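Local coordinates for protein D-galactonate dehydratase family member RspA (Pantoea ananatis, PDB 3T6C) that slowly dehydrates D-gluconate to 2-dehydro-3-deoxy-D-gluconate in vitro, using one magnesium ion per subunit, at residues K33-A38 against I410-A415; L59-F64 against G351-I356; M110-S115 against H321-G326; V358-H363 against P404-D409. All blocks are in the same frame, centred on the assembly; numbering follows the deposited sequence. Where two conformers were deposited one is given.

Contact 1. Residues K33-A38 against I410-A415; sequences KTILTA and INEALA
In the capping domain of this enolase-superfamily fold, an edge strand, 29-37, of a three-stranded antiparallel sheet is covered by a segment from near the other end of the chain: Lys33, Ile35 and Thr37 meet Ile410, Glu412 and Ala415. The case illustrates how one strand face can carry a charged, an apolar and a polar contact in succession. At the partly exposed end, Lys33 and Glu412 approach from opposite directions, and NZ of Lys33 makes a salt bridge of 2.8 Å to OE1 of Glu412, using the syn lone pair of that oxygen. The lysine chain is extended beyond CG, which brings the ammonium group across to the carboxylate. OE2 of Glu412 pairs with Lys48 of the adjacent strand; each oxygen thus has a lysine partner, which probably keeps the carboxylate ionised. In the middle, Ile35 and Ile410 meet tip to tip, with CG2 of Ile35 4.1 Å from CD1 of Ile410. CD1 of Ile35 lies 4.1 Å from CG of Glu412, whose chain crosses that of the isoleucine at about a right angle and lends its aliphatic part to the patch. The helix 412-415 starts with Asn411 as N-cap, its OD1 accepting from N of Leu414 at 3.0 Å. At the buried end a water donates to O of Leu36 and, at 2.9 Å, to O of Ala415. With OG1 of Thr37 swung opposite the backbone N (chi1 -174°), this hydroxyl also donates to O of Ala415, at 2.8 Å and tilted 17° from the carbonyl plane.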
loop_
_atom_site.group_PDB
_atom_site.type_symbol
_atom_site.label_atom_id
_atom_site.label_comp_id
_atom_site.label_asym_id
_atom_site.label_seq_id
_atom_site.Cartn_x
_atom_site.Cartn_y
_atom_site.Cartn_z
ATOM N N LYS A 33 7.304 -43.449 24.393
ATOM C CA LYS A 33 8.594 -43.862 23.830
ATOM C C LYS A 33 8.782 -43.588 22.349
ATOM O O LYS A 33 7.834 -43.395 21.610
ATOM C CB LYS A 33 8.856 -45.310 24.097
ATOM C CG LYS A 33 8.040 -46.212 23.273
ATOM C CD LYS A 33 8.586 -47.609 23.506
ATOM C CE LYS A 33 7.603 -48.621 23.109
ATOM N NZ LYS A 33 7.832 -49.926 23.831
ATOM N N THR A 34 10.034 -43.574 21.922
ATOM C CA THR A 34 10.360 -43.325 20.523
ATOM C C THR A 34 10.919 -44.614 19.924
ATOM O O THR A 34 11.777 -45.259 20.532
ATOM C CB THR A 34 11.452 -42.273 20.381
ATOM O OG1 THR A 34 11.092 -41.058 21.057
ATOM C CG2 THR A 34 11.705 -41.985 18.923
ATOM N N ILE A 35 10.442 -44.967 18.727
ATOM C CA ILE A 35 10.892 -46.122 18.003
ATOM C C ILE A 35 11.535 -45.620 16.705
ATOM O O ILE A 35 10.912 -44.835 15.936
ATOM C CB ILE A 35 9.715 -47.044 17.673
ATOM C CG1 ILE A 35 9.143 -47.649 18.980
ATOM C CG2 ILE A 35 10.167 -48.183 16.776
ATOM C CD1 ILE A 35 7.678 -48.095 18.857
ATOM N N LEU A 36 12.775 -46.049 16.479
ATOM C CA LEU A 36 13.511 -45.681 15.268
ATOM C C LEU A 36 13.575 -46.941 14.411
ATOM O O LEU A 36 14.134 -47.981 14.813
ATOM C CB LEU A 36 14.917 -45.196 15.587
ATOM C CG LEU A 36 15.099 -43.944 16.449
ATOM C CD1 LEU A 36 16.571 -43.528 16.561
ATOM C CD2 LEU A 36 14.271 -42.850 15.951
ATOM N N THR A 37 12.999 -46.856 13.210
ATOM C CA THR A 37 12.934 -48.037 12.331
ATOM C C THR A 37 12.995 -47.644 10.849
ATOM O O THR A 37 12.608 -46.545 10.506
ATOM C CB THR A 37 11.638 -48.890 12.643
ATOM O OG1 THR A 37 11.651 -50.100 11.887
ATOM C CG2 THR A 37 10.328 -48.151 12.319
ATOM N N ALA A 38 13.484 -48.544 9.990
ATOM C CA ALA A 38 13.643 -48.205 8.583
ATOM C C ALA A 38 13.185 -49.304 7.601
ATOM O O ALA A 38 13.972 -49.719 6.771
ATOM C CB ALA A 38 15.129 -47.842 8.314
ATOM N N ILE A 410 1.774 -50.595 14.978
ATOM C CA ILE A 410 3.202 -50.893 14.736
ATOM C C ILE A 410 3.554 -52.198 15.459
ATOM O O ILE A 410 3.138 -52.416 16.622
ATOM C CB ILE A 410 4.170 -49.758 15.193
ATOM C CG1 ILE A 410 5.591 -50.087 14.701
ATOM C CG2 ILE A 410 4.141 -49.562 16.738
ATOM C CD1 ILE A 410 6.575 -48.971 14.927
ATOM N N ASN A 411 4.226 -53.097 14.739
ATOM C CA ASN A 411 4.721 -54.312 15.365
ATOM C C ASN A 411 6.123 -53.976 15.816
ATOM O O ASN A 411 7.048 -53.882 15.014
ATOM C CB ASN A 411 4.654 -55.450 14.340
ATOM C CG ASN A 411 5.109 -56.748 14.917
ATOM O OD1 ASN A 411 6.082 -56.785 15.663
ATOM N ND2 ASN A 411 4.346 -57.813 14.670
ATOM N N GLU A 412 6.296 -53.824 17.133
ATOM C CA GLU A 412 7.594 -53.390 17.690
ATOM C C GLU A 412 8.679 -54.429 17.432
ATOM O O GLU A 412 9.836 -54.075 17.174
ATOM C CB GLU A 412 7.486 -53.149 19.185
ATOM C CG GLU A 412 6.549 -51.974 19.515
ATOM C CD GLU A 412 6.676 -51.453 20.926
ATOM O OE1 GLU A 412 7.797 -51.361 21.460
ATOM O OE2 GLU A 412 5.622 -51.156 21.507
ATOM N N ALA A 413 8.316 -55.706 17.529
ATOM C CA ALA A 413 9.318 -56.766 17.287
ATOM C C ALA A 413 9.856 -56.720 15.873
ATOM O O ALA A 413 11.060 -56.868 15.669
ATOM C CB ALA A 413 8.750 -58.185 17.602
ATOM N N LEU A 414 8.973 -56.551 14.883
ATOM C CA LEU A 414 9.400 -56.486 13.498
ATOM C C LEU A 414 10.112 -55.172 13.207
ATOM O O LEU A 414 11.057 -55.122 12.410
ATOM C CB LEU A 414 8.211 -56.646 12.555
ATOM C CG LEU A 414 7.803 -58.072 12.140
ATOM C CD1 LEU A 414 7.951 -59.127 13.217
ATOM C CD2 LEU A 414 6.431 -58.034 11.571
ATOM N N ALA A 415 9.686 -54.093 13.864
ATOM C CA ALA A 415 10.326 -52.797 13.633
ATOM C C ALA A 415 11.785 -52.876 14.040
ATOM O O ALA A 415 12.640 -52.229 13.420
ATOM C CB ALA A 415 9.607 -51.695 14.442
HETATM O O HOH W 1 14.525 -50.570 14.901
#

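Contact 2. Residues L59-F64 against G351-I356; sequences LGCATF and GDISPI. With GCO (D-gluconic acid), chain D.
Cys61 and Ser354 face each other where two segments run nearly antiparallel, and the thiol shows how sulfur can serve as a buried acceptor. The chi1 of Cys61, -169°, turns SG away from its own backbone N and across to the other segment, where N of Ser354 donates to it at 3.4 Å in a nearly straight bond (164°). From its own side N of Thr63 donates to the same SG at 3.6 Å, so two amides converge on one sulfur. Ser354 is the N-cap of helix 355-367, its OG turned to a weak bond with N of Gly357. Beside it Ile356 lies over the strand: CG2 rests 3.6 Å from CA of Gly60, while CD1 reaches CB of Leu59 at 3.8 Å. Toward the active site Thr63 lays CG2 3.7 Å from O of Asp352, and its OG1 is hydrogen-bonded to N of Val45. Asp352, centre of an inverse gamma turn, grips gluconate with both carboxylate oxygens: OD1 accepts from O5 of the ligand at 2.7 Å and OD2 from O6 at 2.8 Å. The contact thus joins edge strand 57-61 of the capping domain to the first turn of helix 355-367, with Met119 of helix 108-129 against Cys61, Val46 of strand 44-51 against Ile356, and Trp104 of the second subunit against Asp352.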
loop_
_atom_site.group_PDB
_atom_site.type_symbol
_atom_site.label_atom_id
_atom_site.label_comp_id
_atom_site.label_asym_id
_atom_site.label_seq_id
_atom_site.Cartn_x
_atom_site.Cartn_y
_atom_site.Cartn_z
ATOM N N LEU A 59 -0.256 -43.785 18.473
ATOM C CA LEU A 59 0.950 -43.726 17.670
ATOM C C LEU A 59 1.013 -42.416 16.900
ATOM O O LEU A 59 -0.003 -41.892 16.410
ATOM C CB LEU A 59 0.969 -44.878 16.652
ATOM C CG LEU A 59 0.949 -46.290 17.272
ATOM C CD1 LEU A 59 0.818 -47.318 16.108
ATOM C CD2 LEU A 59 2.195 -46.554 18.109
ATOM N N GLY A 60 2.221 -41.906 16.735
ATOM C CA GLY A 60 2.438 -40.669 15.991
ATOM C C GLY A 60 3.737 -40.683 15.212
ATOM O O GLY A 60 4.646 -41.484 15.488
ATOM N N CYS A 61 3.821 -39.776 14.242
ATOM C CA CYS A 61 4.974 -39.648 13.340
ATOM C C CYS A 61 5.773 -38.369 13.640
ATOM O O CYS A 61 5.231 -37.264 13.783
ATOM C CB CYS A 61 4.560 -39.588 11.862
ATOM S SG CYS A 61 6.014 -39.753 10.781
ATOM N N ALA A 62 7.026 -38.609 13.967
ATOM C CA ALA A 62 8.044 -37.605 14.272
ATOM C C ALA A 62 9.125 -37.511 13.189
ATOM O O ALA A 62 10.271 -37.190 13.513
ATOM C CB ALA A 62 8.582 -37.788 15.697
ATOM N N THR A 63 8.862 -37.995 11.978
ATOM C CA THR A 63 10.016 -38.308 11.125
ATOM C C THR A 63 10.573 -37.039 10.461
ATOM O O THR A 63 10.052 -36.528 9.455
ATOM C CB THR A 63 9.551 -39.304 10.018
ATOM O OG1 THR A 63 9.163 -40.538 10.623
ATOM C CG2 THR A 63 10.673 -39.626 9.016
ATOM N N PHE A 64 11.734 -36.621 10.992
ATOM C CA PHE A 64 12.680 -35.695 10.317
ATOM C C PHE A 64 13.832 -36.659 10.111
ATOM O O PHE A 64 14.695 -36.878 11.001
ATOM C CB PHE A 64 13.025 -34.623 11.350
ATOM C CG PHE A 64 14.061 -33.615 10.943
ATOM C CD1 PHE A 64 14.656 -33.612 9.687
ATOM C CD2 PHE A 64 14.447 -32.656 11.896
ATOM C CE1 PHE A 64 15.620 -32.665 9.336
ATOM C CE2 PHE A 64 15.425 -31.682 11.584
ATOM C CZ PHE A 64 16.033 -31.699 10.290
ATOM N N GLY A 351 9.113 -40.706 0.616
ATOM C CA GLY A 351 9.560 -41.810 1.451
ATOM C C GLY A 351 9.865 -41.443 2.892
ATOM O O GLY A 351 9.781 -42.357 3.729
ATOM N N ASP A 352 10.217 -40.176 3.201
ATOM C CA ASP A 352 10.586 -39.985 4.600
ATOM C C ASP A 352 9.387 -39.396 5.315
ATOM O O ASP A 352 9.367 -38.253 5.808
ATOM C CB ASP A 352 11.762 -38.971 4.671
ATOM C CG ASP A 352 11.595 -37.718 3.805
ATOM O OD1 ASP A 352 11.181 -37.764 2.624
ATOM O OD2 ASP A 352 11.910 -36.617 4.315
ATOM N N ILE A 353 8.528 -40.340 5.662
ATOM C CA ILE A 353 7.355 -40.146 6.471
ATOM C C ILE A 353 6.969 -41.559 6.886
ATOM O O ILE A 353 7.024 -42.446 6.044
ATOM C CB ILE A 353 6.270 -39.424 5.682
ATOM C CG1 ILE A 353 5.034 -39.202 6.571
ATOM C CG2 ILE A 353 5.851 -40.146 4.375
ATOM C CD1 ILE A 353 3.961 -38.275 5.905
ATOM N N SER A 354 6.497 -41.788 8.119
ATOM C CA SER A 354 6.119 -43.167 8.470
ATOM C C SER A 354 4.711 -43.440 7.977
ATOM O O SER A 354 3.981 -42.509 7.666
ATOM C CB SER A 354 6.182 -43.397 9.986
ATOM O OG SER A 354 5.112 -42.731 10.591
ATOM N N PRO A 355 4.291 -44.730 7.924
ATOM C CA PRO A 355 2.906 -44.962 7.548
ATOM C C PRO A 355 1.883 -44.287 8.492
ATOM O O PRO A 355 0.763 -44.038 8.055
ATOM C CB PRO A 355 2.777 -46.475 7.677
ATOM C CG PRO A 355 4.141 -46.960 7.197
ATOM C CD PRO A 355 5.097 -45.967 7.884
ATOM N N ILE A 356 2.257 -44.030 9.745
ATOM C CA ILE A 356 1.434 -43.241 10.672
ATOM C C ILE A 356 1.186 -41.832 10.121
ATOM O O ILE A 356 0.020 -41.373 10.100
ATOM C CB ILE A 356 2.094 -43.180 12.042
ATOM C CG1 ILE A 356 2.302 -44.575 12.582
ATOM C CG2 ILE A 356 1.226 -42.347 13.029
ATOM C CD1 ILE A 356 3.370 -44.628 13.698
HETATM C C1 GCO D . 9.017 -33.987 -2.446
HETATM C C2 GCO D . 10.232 -33.506 -1.746
HETATM C C3 GCO D . 11.184 -34.598 -1.297
HETATM C C4 GCO D . 12.236 -34.041 -0.360
HETATM C C5 GCO D . 12.562 -35.057 0.707
HETATM C C6 GCO D . 13.594 -34.573 1.710
HETATM O O1A GCO D . 8.551 -35.150 -2.262
HETATM O O1B GCO D . 8.352 -33.146 -3.133
HETATM O O2 GCO D . 10.765 -32.416 -2.452
HETATM O O3 GCO D . 11.733 -35.126 -2.447
HETATM O O4 GCO D . 13.386 -33.741 -1.130
HETATM O O5 GCO D . 11.398 -35.376 1.375
HETATM O O6 GCO D . 13.888 -35.495 2.741
HETATM O O HOH W 2 11.827 -36.486 7.063
#

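Contact 3. Residues M110-S115 against H321-G326; sequences MNNALS and HISSIG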
loop_
_atom_site.group_PDB
_atom_site.type_symbol
_atom_site.label_atom_id
_atom_site.label_comp_id
_atom_site.label_asym_id
_atom_site.label_seq_id
_atom_site.Cartn_x
_atom_site.Cartn_y
_atom_site.Cartn_z
ATOM N N MET A 110 12.233 -29.358 17.061
ATOM C CA MET A 110 11.173 -29.116 18.017
ATOM C C MET A 110 9.796 -29.554 17.497
ATOM O O MET A 110 9.022 -30.210 18.222
ATOM C CB MET A 110 11.118 -27.640 18.391
ATOM C CG MET A 110 12.449 -27.075 18.945
ATOM S SD MET A 110 13.008 -27.800 20.466
ATOM C CE MET A 110 11.729 -27.241 21.606
ATOM N N ASN A 111 9.494 -29.200 16.259
ATOM C CA ASN A 111 8.130 -29.427 15.765
ATOM C C ASN A 111 7.895 -30.908 15.525
ATOM O O ASN A 111 6.797 -31.400 15.762
ATOM C CB ASN A 111 7.890 -28.666 14.460
ATOM C CG ASN A 111 7.893 -27.146 14.644
ATOM O OD1 ASN A 111 8.145 -26.636 15.747
ATOM N ND2 ASN A 111 7.696 -26.424 13.556
ATOM N N ASN A 112 8.903 -31.629 15.052
ATOM C CA ASN A 112 8.711 -33.054 14.788
ATOM C C ASN A 112 8.502 -33.827 16.079
ATOM O O ASN A 112 7.671 -34.745 16.134
ATOM C CB ASN A 112 9.900 -33.618 14.013
ATOM C CG ASN A 112 9.698 -33.511 12.532
ATOM O OD1 ASN A 112 9.086 -34.391 11.941
ATOM N ND2 ASN A 112 10.156 -32.404 11.921
ATOM N N ALA A 113 9.248 -33.469 17.120
ATOM C CA ALA A 113 8.983 -34.083 18.421
ATOM C C ALA A 113 7.524 -33.834 18.861
ATOM O O ALA A 113 6.844 -34.747 19.345
ATOM C CB ALA A 113 9.961 -33.560 19.474
ATOM N N LEU A 114 7.047 -32.594 18.736
ATOM C CA LEU A 114 5.687 -32.214 19.107
ATOM C C LEU A 114 4.684 -33.004 18.262
ATOM O O LEU A 114 3.643 -33.462 18.765
ATOM C CB LEU A 114 5.555 -30.693 18.909
ATOM C CG LEU A 114 4.201 -30.116 19.209
ATOM C CD1 LEU A 114 3.759 -30.473 20.640
ATOM C CD2 LEU A 114 4.370 -28.588 18.982
ATOM N N SER A 115 4.990 -33.178 16.966
ATOM C CA SER A 115 4.082 -33.953 16.090
ATOM C C SER A 115 3.899 -35.388 16.535
ATOM O O SER A 115 2.789 -35.948 16.473
ATOM C CB SER A 115 4.705 -33.988 14.652
ATOM O OG SER A 115 3.900 -34.787 13.803
ATOM N N HIS A 321 5.040 -30.556 5.376
ATOM C CA HIS A 321 5.300 -31.891 5.937
ATOM C C HIS A 321 4.685 -31.701 7.312
ATOM O O HIS A 321 5.216 -30.922 8.167
ATOM C CB HIS A 321 6.830 -32.054 5.987
ATOM C CG HIS A 321 7.319 -33.377 6.517
ATOM N ND1 HIS A 321 7.270 -34.539 5.774
ATOM C CD2 HIS A 321 7.953 -33.689 7.667
ATOM C CE1 HIS A 321 7.796 -35.527 6.481
ATOM N NE2 HIS A 321 8.241 -35.029 7.625
ATOM N N ILE A 322 3.590 -32.400 7.596
ATOM C CA ILE A 322 2.837 -32.003 8.786
ATOM C C ILE A 322 3.616 -32.269 10.077
ATOM O O ILE A 322 3.380 -31.599 11.084
ATOM C CB ILE A 322 1.390 -32.569 8.845
ATOM C CG1 ILE A 322 1.355 -34.095 8.991
ATOM C CG2 ILE A 322 0.565 -32.034 7.649
ATOM C CD1 ILE A 322 -0.078 -34.621 9.209
ATOM N N SER A 323 4.512 -33.251 10.076
ATOM C CA SER A 323 5.302 -33.393 11.323
ATOM C C SER A 323 6.245 -32.205 11.529
ATOM O O SER A 323 6.580 -31.865 12.673
ATOM C CB SER A 323 6.029 -34.746 11.361
ATOM O OG SER A 323 7.026 -34.880 10.336
ATOM N N SER A 324 6.689 -31.563 10.446
ATOM C CA SER A 324 7.563 -30.388 10.574
ATOM C C SER A 324 6.817 -29.123 11.010
ATOM O O SER A 324 7.467 -28.137 11.333
ATOM C CB SER A 324 8.338 -30.098 9.276
ATOM O OG SER A 324 9.294 -31.183 9.158
ATOM N N ILE A 325 5.482 -29.132 10.940
ATOM C CA ILE A 325 4.693 -28.058 11.542
ATOM C C ILE A 325 4.039 -28.422 12.888
ATOM O O ILE A 325 3.277 -27.635 13.446
ATOM C CB ILE A 325 3.798 -27.301 10.566
ATOM C CG1 ILE A 325 2.930 -28.263 9.760
ATOM C CG2 ILE A 325 4.707 -26.432 9.689
ATOM C CD1 ILE A 325 1.681 -28.753 10.552
ATOM N N GLY A 326 4.311 -29.623 13.369
ATOM C CA GLY A 326 3.872 -29.963 14.728
ATOM C C GLY A 326 2.681 -30.887 14.826
ATOM O O GLY A 326 2.133 -31.032 15.914
#
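Asn111, Asn112 and Ser115, on one flank of helix 108-129, press against Ser323, Ser324 and Gly326 of a loop between barrel elements, an example of close packing through small polar residues. The tight part lies where small residues let the helix come close to the loop backbone. CB of Ser115 comes within 3.4 Å of CA of Ser323, tight for two carbons, and the bare CA of Gly326 points a hydrogen at O of Asn111 over 3.4 Å (167°). OG of Ser115, opposite its backbone N (chi1 177°), turns toward Ser323 but bonds to O of Cys61. Three hydrogen bonds join in. ND2 of Asn111 donates to O of Ser324 at 2.8 Å, with that oxygen in the plane of the amide. OG of Ser323 donates to OD1 of Asn112 at 2.7 Å, while ND2 of Asn112 donates to OG of Ser324 at 3.1 Å, so the amide of Asn112 spans two neighbouring hydroxyls. No part of the interface is a solvent side, but its margins are looser: CG of Leu114 stays 4.0 Å from O of Gly326, and NE2 of His321 4.4 Å from OD1 of Asn112. His321 turns instead to the substrate-binding His348 and to O of Thr63, and the ring of Trp104 of the second subunit meets its ring at an inclined angle. The chemistry implies fixed amides: Asn111 also binds O of Val301 and N of Gly107, so a flip would set donor against donor and acceptor against acceptor, while for Asn112 O of Pro108, which can only accept, points to ND2 on that side.

Contact 4. Residues V358-H363 against P404-D409; sequences VCANMH and PGLGID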
loop_
_atom_site.group_PDB
_atom_site.type_symbol
_atom_site.label_atom_id
_atom_site.label_comp_id
_atom_site.label_asym_id
_atom_site.label_seq_id
_atom_site.Cartn_x
_atom_site.Cartn_y
_atom_site.Cartn_z
ATOM N N VAL A 358 1.536 -40.962 6.947
ATOM C CA VAL A 358 0.731 -41.121 5.726
ATOM C C VAL A 358 -0.743 -41.175 6.071
ATOM O O VAL A 358 -1.575 -40.513 5.424
ATOM C CB VAL A 358 1.135 -42.395 4.979
ATOM C CG1 VAL A 358 0.165 -42.676 3.813
ATOM C CG2 VAL A 358 2.542 -42.206 4.469
ATOM N N CYS A 359 -1.097 -41.941 7.107
ATOM C CA CYS A 359 -2.505 -42.000 7.550
ATOM C C CYS A 359 -3.000 -40.656 8.069
ATOM O O CYS A 359 -4.104 -40.237 7.735
ATOM C CB CYS A 359 -2.696 -43.078 8.631
ATOM S SG CYS A 359 -2.567 -44.762 7.987
ATOM N N ALA A 360 -2.178 -39.926 8.838
ATOM C CA ALA A 360 -2.589 -38.605 9.293
ATOM C C ALA A 360 -2.861 -37.669 8.117
ATOM O O ALA A 360 -3.899 -37.011 8.096
ATOM C CB ALA A 360 -1.470 -38.018 10.120
ATOM N N ASN A 361 -1.955 -37.660 7.122
ATOM C CA ASN A 361 -2.199 -36.838 5.918
ATOM C C ASN A 361 -3.561 -37.179 5.338
ATOM O O ASN A 361 -4.342 -36.295 4.957
ATOM C CB ASN A 361 -1.195 -37.102 4.804
ATOM C CG ASN A 361 0.177 -36.582 5.092
ATOM O OD1 ASN A 361 0.389 -35.696 5.927
ATOM N ND2 ASN A 361 1.148 -37.075 4.294
ATOM N N MET A 362 -3.844 -38.481 5.233
ATOM C CA MET A 362 -5.037 -38.910 4.522
ATOM C C MET A 362 -6.326 -38.655 5.331
ATOM O O MET A 362 -7.379 -38.439 4.727
ATOM C CB MET A 362 -4.914 -40.388 4.117
ATOM C CG MET A 362 -3.946 -40.488 2.942
ATOM S SD MET A 362 -3.806 -42.158 2.375
ATOM C CE MET A 362 -2.583 -41.929 1.050
ATOM N N HIS A 363 -6.243 -38.713 6.673
ATOM C CA HIS A 363 -7.397 -38.374 7.501
ATOM C C HIS A 363 -7.737 -36.890 7.382
ATOM O O HIS A 363 -8.915 -36.539 7.296
ATOM C CB HIS A 363 -7.171 -38.786 8.939
ATOM C CG HIS A 363 -7.373 -40.253 9.171
ATOM N ND1 HIS A 363 -8.169 -40.747 10.190
ATOM C CD2 HIS A 363 -6.881 -41.334 8.519
ATOM C CE1 HIS A 363 -8.148 -42.072 10.163
ATOM N NE2 HIS A 363 -7.363 -42.458 9.167
ATOM N N PRO A 404 -10.698 -47.349 14.324
ATOM C CA PRO A 404 -10.628 -46.126 15.152
ATOM C C PRO A 404 -9.242 -45.535 15.214
ATOM O O PRO A 404 -8.196 -46.171 14.954
ATOM C CB PRO A 404 -11.012 -46.620 16.556
ATOM C CG PRO A 404 -11.852 -47.900 16.284
ATOM C CD PRO A 404 -11.149 -48.528 15.087
ATOM N N GLY A 405 -9.238 -44.274 15.558
ATOM C CA GLY A 405 -7.980 -43.542 15.629
ATOM C C GLY A 405 -7.404 -43.317 14.240
ATOM O O GLY A 405 -8.154 -43.014 13.286
ATOM N N LEU A 406 -6.089 -43.467 14.106
ATOM C CA LEU A 406 -5.480 -43.341 12.784
ATOM C C LEU A 406 -5.536 -44.652 11.972
ATOM O O LEU A 406 -5.055 -44.700 10.821
ATOM C CB LEU A 406 -4.052 -42.789 12.887
ATOM C CG LEU A 406 -3.986 -41.302 13.293
ATOM C CD1 LEU A 406 -2.510 -40.927 13.584
ATOM C CD2 LEU A 406 -4.519 -40.449 12.150
ATOM N N GLY A 407 -6.172 -45.686 12.549
ATOM C CA GLY A 407 -6.344 -46.962 11.863
ATOM C C GLY A 407 -5.044 -47.692 11.522
ATOM O O GLY A 407 -4.995 -48.494 10.578
ATOM N N ILE A 408 -3.998 -47.428 12.306
ATOM C CA ILE A 408 -2.630 -47.859 11.997
ATOM C C ILE A 408 -2.020 -48.430 13.266
ATOM O O ILE A 408 -2.307 -47.984 14.390
ATOM C CB ILE A 408 -1.791 -46.618 11.483
ATOM C CG1 ILE A 408 -0.484 -47.060 10.816
ATOM C CG2 ILE A 408 -1.470 -45.600 12.627
ATOM C CD1 ILE A 408 -0.737 -47.918 9.620
ATOM N N ASP A 409 -1.154 -49.422 13.100
ATOM C CA ASP A 409 -0.489 -49.996 14.265
ATOM C C ASP A 409 0.999 -50.159 13.970
ATOM O O ASP A 409 1.468 -49.844 12.851
ATOM C CB ASP A 409 -1.133 -51.366 14.578
ATOM C CG ASP A 409 -0.913 -51.814 16.037
ATOM O OD1 ASP A 409 -0.375 -51.053 16.875
ATOM O OD2 ASP A 409 -1.285 -52.976 16.331
HETATM O O HOH W 3 -6.567 -45.255 8.605
#
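Leu406 is the bump of this contact, and the hollow that takes it lies between Ala360 and His363, one turn apart on helix 355-367. With CG of Leu406 opposite the carbonyl carbon (chi1 -71°), CD2 sits over one face of the His363 ring in a CH-pi contact, 4.2 Å from the centroid and 13° off the normal. The same methyl rests 3.9 Å from CA of Ala360, and CB of Ala360 also borders it. In return Cys359 projects from the helix toward the loop: CB lies 3.6 Å from O of Leu406, and SG fits against CD1 of Ile408 at 4.0 Å. O of Gly405 approaches CE1 of His363 obliquely, at 3.3 Å. A water in the ring plane lies 3.0 Å from NE2 of His363 and donates to O of Leu406 at 2.7 Å, linking polar atoms that do not bond directly; ND1 of the ring is bonded to N of Tyr134. Leu406 is presented at the third position of a type II' beta turn from Pro404 to Gly407, with Gly405 at the second, where this turn type calls for positive phi and commonly holds glycine; here the turn packs the loop between strand 397-399 and helix 412-415 on a helix of the barrel domain.

Overall arrangement
Contacts 2, 3 and 4 are buried, whereas contact 1 lies farther out and is partly exposed, which suits its salt bridge. Contacts 1 and 2 use opposite edge strands of the same capping sheet; contacts 2 and 4 share helix 355-367, contact 2 at its start and contact 4 further along. Segments 404-409 and 410-415 follow directly on each other, so one C-terminal run serves contacts 4 and 1. Contacts 2 and 3 are joined by probable hydrogen bonds, O of Cys61 with OG of Ser115 and O of Thr63 with NE2 of His321, and both touch the second subunit near the substrate pocket. Contact 3 is mostly polar, contact 4 mostly apolar.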